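Local coordinates for putative tetR-family transcriptional regulatory protein (PDB 2DG8) that probably binds DNA as a dimeric TetR-family regulator of transcription, reading its operator through an N-terminal helix-turn-helix domain, at residues 23-26 / 27-31. Residues are numbered along the deposited sequence; the frame is centred on the assembly and turned at random.
Sequences AEEG and IARVS
Glu25 and Arg29 form a salt bridge across the turn that ends helix 10-25. Arg29 presents the NE side of its guanidinium, and both bonds go to one carboxylate oxygen. Arg29 NE lies 2.6 Å from Glu25 OE1, and the oxygen is approached nearly end-on, in line with its C-O bond. Arg29 NH1 also bonds to Glu25 OE1, at 2.9 Å and with a more bent N-H...O angle of 134°, from the syn side and out of the carboxylate plane. OE1 itself lies almost in the guanidinium plane, yet the two flat groups are turned 42° apart. The glutamate chain is extended beyond CG. The arginine chain bends at chi2 and chi3, which brings its guanidinium round to the carboxylate. Lower down the two chains also touch, with Glu25 CB 3.7 Å from Arg29 CB.

The segment joins the first helix of the TetR-type DNA-binding domain to helix 32-39, which with helix 44-49 probably forms the helix-turn-helix, as in other TetR-family regulators. Gly26 ends the first helix with a positive phi. At its backbone angles a side chain would jam against the carbonyl oxygen of Glu25. Residues 27-29 then make a short 3-10 turn. Arg29 N donates to Gly26 O at 3.2 Å, and Val30 N bonds to Ile27 O. Ser31 is the N-cap of helix 32-39, its OG bonded to Arg34 N.

The other carboxylate oxygen, Glu25 OE2, pairs with Arg38 of that helix, so one arginine pairs with each carboxylate oxygen. With an alanine in its place, the Arg29 guanidinium would lose the acceptor of both its bonds here and would probably be freer to turn, and Arg38 would keep Glu24 but lose this acidic partner.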
ATOM      1  N   ALA A  23       2.199   0.308 -15.266  1.00 38.38           N
ATOM      2  CA  ALA A  23       1.050   1.106 -14.832  1.00 38.88           C
ATOM      3  C   ALA A  23      -0.239   0.704 -15.556  1.00 39.65           C
ATOM      4  O   ALA A  23      -1.284   0.547 -14.938  1.00 38.94           O
ATOM      5  CB  ALA A  23       1.327   2.582 -15.059  1.00 34.43           C
ATOM      6  N   GLU A  24      -0.152   0.531 -16.869  1.00 43.06           N
ATOM      7  CA  GLU A  24      -1.312   0.176 -17.676  1.00 44.55           C
ATOM      8  C   GLU A  24      -1.753  -1.285 -17.650  1.00 43.41           C
ATOM      9  O   GLU A  24      -2.933  -1.571 -17.452  1.00 46.99           O
ATOM     10  CB  GLU A  24      -1.072   0.585 -19.130  1.00 48.85           C
ATOM     11  CG  GLU A  24      -0.956   2.087 -19.359  1.00 53.65           C
ATOM     12  CD  GLU A  24      -0.559   2.431 -20.792  1.00 56.72           C
ATOM     13  OE1 GLU A  24      -1.204   1.918 -21.736  1.00 59.47           O
ATOM     14  OE2 GLU A  24       0.393   3.218 -20.973  1.00 55.99           O
ATOM     15  N   GLU A  25      -0.814  -2.208 -17.827  1.00 41.61           N
ATOM     16  CA  GLU A  25      -1.156  -3.632 -17.890  1.00 40.09           C
ATOM     17  C   GLU A  25      -0.762  -4.488 -16.697  1.00 39.34           C
ATOM     18  O   GLU A  25      -1.176  -5.646 -16.606  1.00 37.43           O
ATOM     19  CB  GLU A  25      -0.544  -4.245 -19.157  1.00 40.58           C
ATOM     20  CG  GLU A  25      -1.053  -3.625 -20.462  1.00 40.84           C
ATOM     21  CD  GLU A  25      -0.328  -4.154 -21.691  1.00 41.39           C
ATOM     22  OE1 GLU A  25      -0.165  -5.386 -21.801  1.00 43.48           O
ATOM     23  OE2 GLU A  25       0.073  -3.339 -22.549  1.00 42.58           O
ATOM     24  N   GLY A  26       0.049  -3.938 -15.797  1.00 36.66           N
ATOM     25  CA  GLY A  26       0.467  -4.698 -14.635  1.00 35.47           C
ATOM     26  C   GLY A  26       1.842  -5.319 -14.789  1.00 36.79           C
ATOM     27  O   GLY A  26       2.340  -5.502 -15.905  1.00 37.75           O
ATOM     28  N   ILE A  27       2.447  -5.657 -13.656  1.00 34.75           N
ATOM     29  CA  ILE A  27       3.774  -6.246 -13.614  1.00 35.49           C
ATOM     30  C   ILE A  27       3.935  -7.554 -14.409  1.00 36.13           C
ATOM     31  O   ILE A  27       4.944  -7.745 -15.083  1.00 35.21           O
ATOM     32  CB  ILE A  27       4.206  -6.482 -12.147  1.00 35.39           C
ATOM     33  CG1 ILE A  27       5.693  -6.825 -12.082  1.00 39.17           C
ATOM     34  CG2 ILE A  27       3.372  -7.593 -11.521  1.00 34.26           C
ATOM     35  CD1 ILE A  27       6.594  -5.659 -12.422  1.00 41.57           C
ATOM     36  N   ALA A  28       2.947  -8.442 -14.347  1.00 34.93           N
ATOM     37  CA  ALA A  28       3.046  -9.721 -15.054  1.00 37.52           C
ATOM     38  C   ALA A  28       3.149  -9.586 -16.579  1.00 37.74           C
ATOM     39  O   ALA A  28       3.637 -10.491 -17.250  1.00 38.06           O
ATOM     40  CB  ALA A  28       1.865 -10.619 -14.687  1.00 34.68           C
ATOM     41  N   ARG A  29       2.699  -8.457 -17.119  1.00 36.93           N
ATOM     42  CA  ARG A  29       2.746  -8.226 -18.556  1.00 36.82           C
ATOM     43  C   ARG A  29       4.082  -7.668 -19.029  1.00 37.83           C
ATOM     44  O   ARG A  29       4.244  -7.354 -20.212  1.00 39.22           O
ATOM     45  CB  ARG A  29       1.621  -7.274 -18.965  1.00 37.68           C
ATOM     46  CG  ARG A  29       0.242  -7.903 -18.922  1.00 39.65           C
ATOM     47  CD  ARG A  29      -0.010  -8.754 -20.162  1.00 43.56           C
ATOM     48  NE  ARG A  29      -0.180  -7.925 -21.353  1.00 46.43           N
ATOM     49  CZ  ARG A  29      -0.476  -8.397 -22.562  1.00 48.98           C
ATOM     50  NH1 ARG A  29      -0.612  -7.564 -23.588  1.00 45.71           N
ATOM     51  NH2 ARG A  29      -0.637  -9.703 -22.744  1.00 49.25           N
ATOM     52  N   VAL A  30       5.036  -7.530 -18.114  1.00 36.40           N
ATOM     53  CA  VAL A  30       6.344  -7.008 -18.491  1.00 38.22           C
ATOM     54  C   VAL A  30       7.095  -7.986 -19.387  1.00 39.04           C
ATOM     55  O   VAL A  30       7.292  -9.142 -19.029  1.00 39.12           O
ATOM     56  CB  VAL A  30       7.235  -6.719 -17.252  1.00 39.70           C
ATOM     57  CG1 VAL A  30       8.678  -6.455 -17.698  1.00 40.50           C
ATOM     58  CG2 VAL A  30       6.698  -5.511 -16.483  1.00 36.17           C
ATOM     59  N   SER A  31       7.500  -7.523 -20.564  1.00 40.64           N
ATOM     60  CA  SER A  31       8.267  -8.364 -21.473  1.00 40.75           C
ATOM     61  C   SER A  31       9.081  -7.477 -22.385  1.00 40.68           C
ATOM     62  O   SER A  31       8.699  -6.341 -22.675  1.00 41.49           O
ATOM     63  CB  SER A  31       7.361  -9.279 -22.308  1.00 40.81           C
ATOM     64  OG  SER A  31       6.785  -8.596 -23.408  1.00 40.61           O
TER